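Local coordinates for protein 4-amino-4-deoxy-L-arabinose transferase or related glycosyltransferases of PMT family (Cupriavidus metallidurans, PDB 5EZM) that probably transfers 4-amino-4-deoxy-L-arabinose from a polyprenyl-phosphate carrier to lipid A, as an integral membrane glycosyltransferase of the GT-C fold, at residues E480-G485 / N534-M539. Numbering follows the deposited sequence.
Sequences EMPLYG and NGQPAM
Two neighbouring parallel strands of the C-terminal domain's mixed sheet, 483-486 and 539-542, meet here at their first residues. Met539 lends both backbone polar groups to segment 480-485: its N donates an almost straight hydrogen bond, in the carbonyl plane, to Pro482 O (3.1 Å, 171°), and its O accepts Tyr484 N at 2.9 Å, with the donor above the carbonyl plane. Proline has no N-H to donate but keeps its carbonyl, which Met539 N uses, so it suits this place before the strand. Of its ring, CD meets Ala538 CB at 3.6 Å, CG meets the amide of Gln536 tip to tip, and CB sits 3.8 Å above one face of the Tyr484 ring, offset toward the rim. Small Ala538 points its CB inward, 3.5 Å from Tyr484 CE2. Tyr484 also meets Phe528 of helix 525-534 edge-to-face. On the sheet face carrying Leu483 and Met539, Leu483 CD1 packs on Met539 CB (3.7 Å). From the loop before the strand, Met481, a flexible thioether bent at chi3, brings CE to Met539 CG at 3.6 Å. An alanine in place of Pro482 lacks CG and CD and so their contacts with Gln536 and Ala538, which would probably leave the strand entry less firmly held. Helix 525-534 leads through a short loop into strand 539-542, the helix-then-strand connection typical of the parallel part of a mixed alpha/beta sheet.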
ATOM      1  N   GLU A 480     -21.099 -19.774  14.851  1.00 79.74           N
ATOM      2  CA  GLU A 480     -22.336 -20.165  14.188  1.00 80.92           C
ATOM      3  C   GLU A 480     -23.402 -19.077  14.234  1.00 76.65           C
ATOM      4  O   GLU A 480     -24.435 -19.217  13.571  1.00 77.98           O
ATOM      5  CB  GLU A 480     -22.890 -21.455  14.803  1.00 89.15           C
ATOM      6  CG  GLU A 480     -23.185 -21.376  16.294  1.00 96.12           C
ATOM      7  CD  GLU A 480     -21.975 -21.708  17.152  1.00102.23           C
ATOM      8  OE1 GLU A 480     -20.868 -21.868  16.591  1.00102.02           O
ATOM      9  OE2 GLU A 480     -22.135 -21.815  18.389  1.00106.05           O
ATOM     10  N   MET A 481     -23.181 -18.009  14.994  1.00 72.72           N
ATOM     11  CA  MET A 481     -24.125 -16.902  15.051  1.00 69.33           C
ATOM     12  C   MET A 481     -23.915 -15.965  13.866  1.00 67.52           C
ATOM     13  O   MET A 481     -22.773 -15.680  13.495  1.00 67.68           O
ATOM     14  CB  MET A 481     -23.955 -16.115  16.344  1.00 68.47           C
ATOM     15  CG  MET A 481     -24.885 -16.514  17.456  1.00 72.48           C
ATOM     16  SD  MET A 481     -24.664 -15.419  18.865  1.00 72.58           S
ATOM     17  CE  MET A 481     -24.977 -13.840  18.087  1.00 68.06           C
ATOM     18  N   PRO A 482     -24.989 -15.466  13.262  1.00 65.08           N
ATOM     19  CA  PRO A 482     -24.835 -14.427  12.242  1.00 59.60           C
ATOM     20  C   PRO A 482     -24.430 -13.104  12.868  1.00 59.33           C
ATOM     21  O   PRO A 482     -24.804 -12.779  13.997  1.00 58.28           O
ATOM     22  CB  PRO A 482     -26.230 -14.332  11.609  1.00 58.69           C
ATOM     23  CG  PRO A 482     -26.954 -15.550  12.049  1.00 63.42           C
ATOM     24  CD  PRO A 482     -26.382 -15.925  13.374  1.00 66.89           C
ATOM     25  N   LEU A 483     -23.647 -12.338  12.117  1.00 60.18           N
ATOM     26  CA  LEU A 483     -23.321 -10.958  12.463  1.00 59.40           C
ATOM     27  C   LEU A 483     -23.729 -10.113  11.258  1.00 58.68           C
ATOM     28  O   LEU A 483     -22.942  -9.907  10.327  1.00 59.34           O
ATOM     29  CB  LEU A 483     -21.846 -10.799  12.812  1.00 59.59           C
ATOM     30  CG  LEU A 483     -21.399  -9.367  13.121  1.00 61.13           C
ATOM     31  CD1 LEU A 483     -22.125  -8.814  14.342  1.00 59.89           C
ATOM     32  CD2 LEU A 483     -19.887  -9.295  13.300  1.00 61.28           C
ATOM     33  N   TYR A 484     -24.972  -9.642  11.272  1.00 57.18           N
ATOM     34  CA  TYR A 484     -25.508  -8.907  10.135  1.00 57.60           C
ATOM     35  C   TYR A 484     -24.836  -7.548   9.997  1.00 56.75           C
ATOM     36  O   TYR A 484     -24.627  -6.836  10.981  1.00 57.33           O
ATOM     37  CB  TYR A 484     -27.015  -8.717  10.283  1.00 58.61           C
ATOM     38  CG  TYR A 484     -27.805 -10.001  10.325  1.00 58.82           C
ATOM     39  CD1 TYR A 484     -28.038 -10.734   9.171  1.00 59.49           C
ATOM     40  CD2 TYR A 484     -28.335 -10.472  11.517  1.00 59.21           C
ATOM     41  CE1 TYR A 484     -28.764 -11.903   9.203  1.00 62.37           C
ATOM     42  CE2 TYR A 484     -29.064 -11.639  11.559  1.00 61.92           C
ATOM     43  CZ  TYR A 484     -29.277 -12.352  10.401  1.00 64.65           C
ATOM     44  OH  TYR A 484     -30.006 -13.519  10.440  1.00 69.42           O
ATOM     45  N   GLY A 485     -24.496  -7.194   8.763  1.00 57.11           N
ATOM     46  CA  GLY A 485     -24.046  -5.853   8.461  1.00 57.62           C
ATOM     47  C   GLY A 485     -25.174  -5.059   7.842  1.00 60.12           C
ATOM     48  O   GLY A 485     -25.422  -5.158   6.636  1.00 62.55           O
ATOM     49  N   ASN A 534     -37.948 -13.060  14.141  1.00 88.36           N
ATOM     50  CA  ASN A 534     -38.411 -14.438  14.102  1.00 91.66           C
ATOM     51  C   ASN A 534     -37.317 -15.461  13.846  1.00 89.60           C
ATOM     52  O   ASN A 534     -37.545 -16.650  14.090  1.00 92.74           O
ATOM     53  CB  ASN A 534     -39.505 -14.607  13.034  1.00 96.43           C
ATOM     54  CG  ASN A 534     -40.737 -13.767  13.324  1.00100.99           C
ATOM     55  OD1 ASN A 534     -40.827 -12.613  12.903  1.00100.94           O
ATOM     56  ND2 ASN A 534     -41.695 -14.343  14.047  1.00104.51           N
ATOM     57  N   GLY A 535     -36.150 -15.046  13.370  1.00 85.63           N
ATOM     58  CA  GLY A 535     -35.077 -15.970  13.070  1.00 84.84           C
ATOM     59  C   GLY A 535     -34.305 -16.379  14.307  1.00 86.74           C
ATOM     60  O   GLY A 535     -34.771 -16.256  15.443  1.00 90.12           O
ATOM     61  N   GLN A 536     -33.097 -16.882  14.072  1.00 85.49           N
ATOM     62  CA  GLN A 536     -32.238 -17.326  15.153  1.00 85.34           C
ATOM     63  C   GLN A 536     -31.655 -16.125  15.893  1.00 82.14           C
ATOM     64  O   GLN A 536     -31.622 -15.013  15.362  1.00 79.77           O
ATOM     65  CB  GLN A 536     -31.116 -18.204  14.606  1.00 84.63           C
ATOM     66  CG  GLN A 536     -30.224 -17.517  13.588  1.00 81.76           C
ATOM     67  CD  GLN A 536     -29.084 -18.406  13.132  1.00 84.37           C
ATOM     68  OE1 GLN A 536     -28.593 -19.242  13.892  1.00 85.78           O
ATOM     69  NE2 GLN A 536     -28.664 -18.239  11.883  1.00 84.55           N
ATOM     70  N   PRO A 537     -31.202 -16.322  17.131  1.00 82.54           N
ATOM     71  CA  PRO A 537     -30.508 -15.237  17.834  1.00 80.07           C
ATOM     72  C   PRO A 537     -29.235 -14.849  17.099  1.00 79.56           C
ATOM     73  O   PRO A 537     -28.425 -15.704  16.731  1.00 80.85           O
ATOM     74  CB  PRO A 537     -30.211 -15.837  19.214  1.00 81.00           C
ATOM     75  CG  PRO A 537     -30.266 -17.312  19.007  1.00 84.82           C
ATOM     76  CD  PRO A 537     -31.332 -17.520  17.977  1.00 86.26           C
ATOM     77  N   ALA A 538     -29.071 -13.550  16.875  1.00 77.17           N
ATOM     78  CA  ALA A 538     -27.927 -13.055  16.126  1.00 74.21           C
ATOM     79  C   ALA A 538     -27.583 -11.651  16.600  1.00 72.66           C
ATOM     80  O   ALA A 538     -28.284 -11.056  17.422  1.00 76.24           O
ATOM     81  CB  ALA A 538     -28.202 -13.071  14.620  1.00 71.79           C
ATOM     82  N   MET A 539     -26.476 -11.135  16.076  1.00 66.34           N
ATOM     83  CA  MET A 539     -26.042  -9.770  16.311  1.00 62.25           C
ATOM     84  C   MET A 539     -26.054  -9.013  14.992  1.00 60.61           C
ATOM     85  O   MET A 539     -26.208  -9.596  13.916  1.00 59.57           O
ATOM     86  CB  MET A 539     -24.642  -9.724  16.936  1.00 59.82           C
ATOM     87  CG  MET A 539     -24.571 -10.263  18.346  1.00 60.92           C
ATOM     88  SD  MET A 539     -22.948 -10.011  19.083  1.00 60.12           S
ATOM     89  CE  MET A 539     -23.180 -10.803  20.673  1.00 62.83           C
TER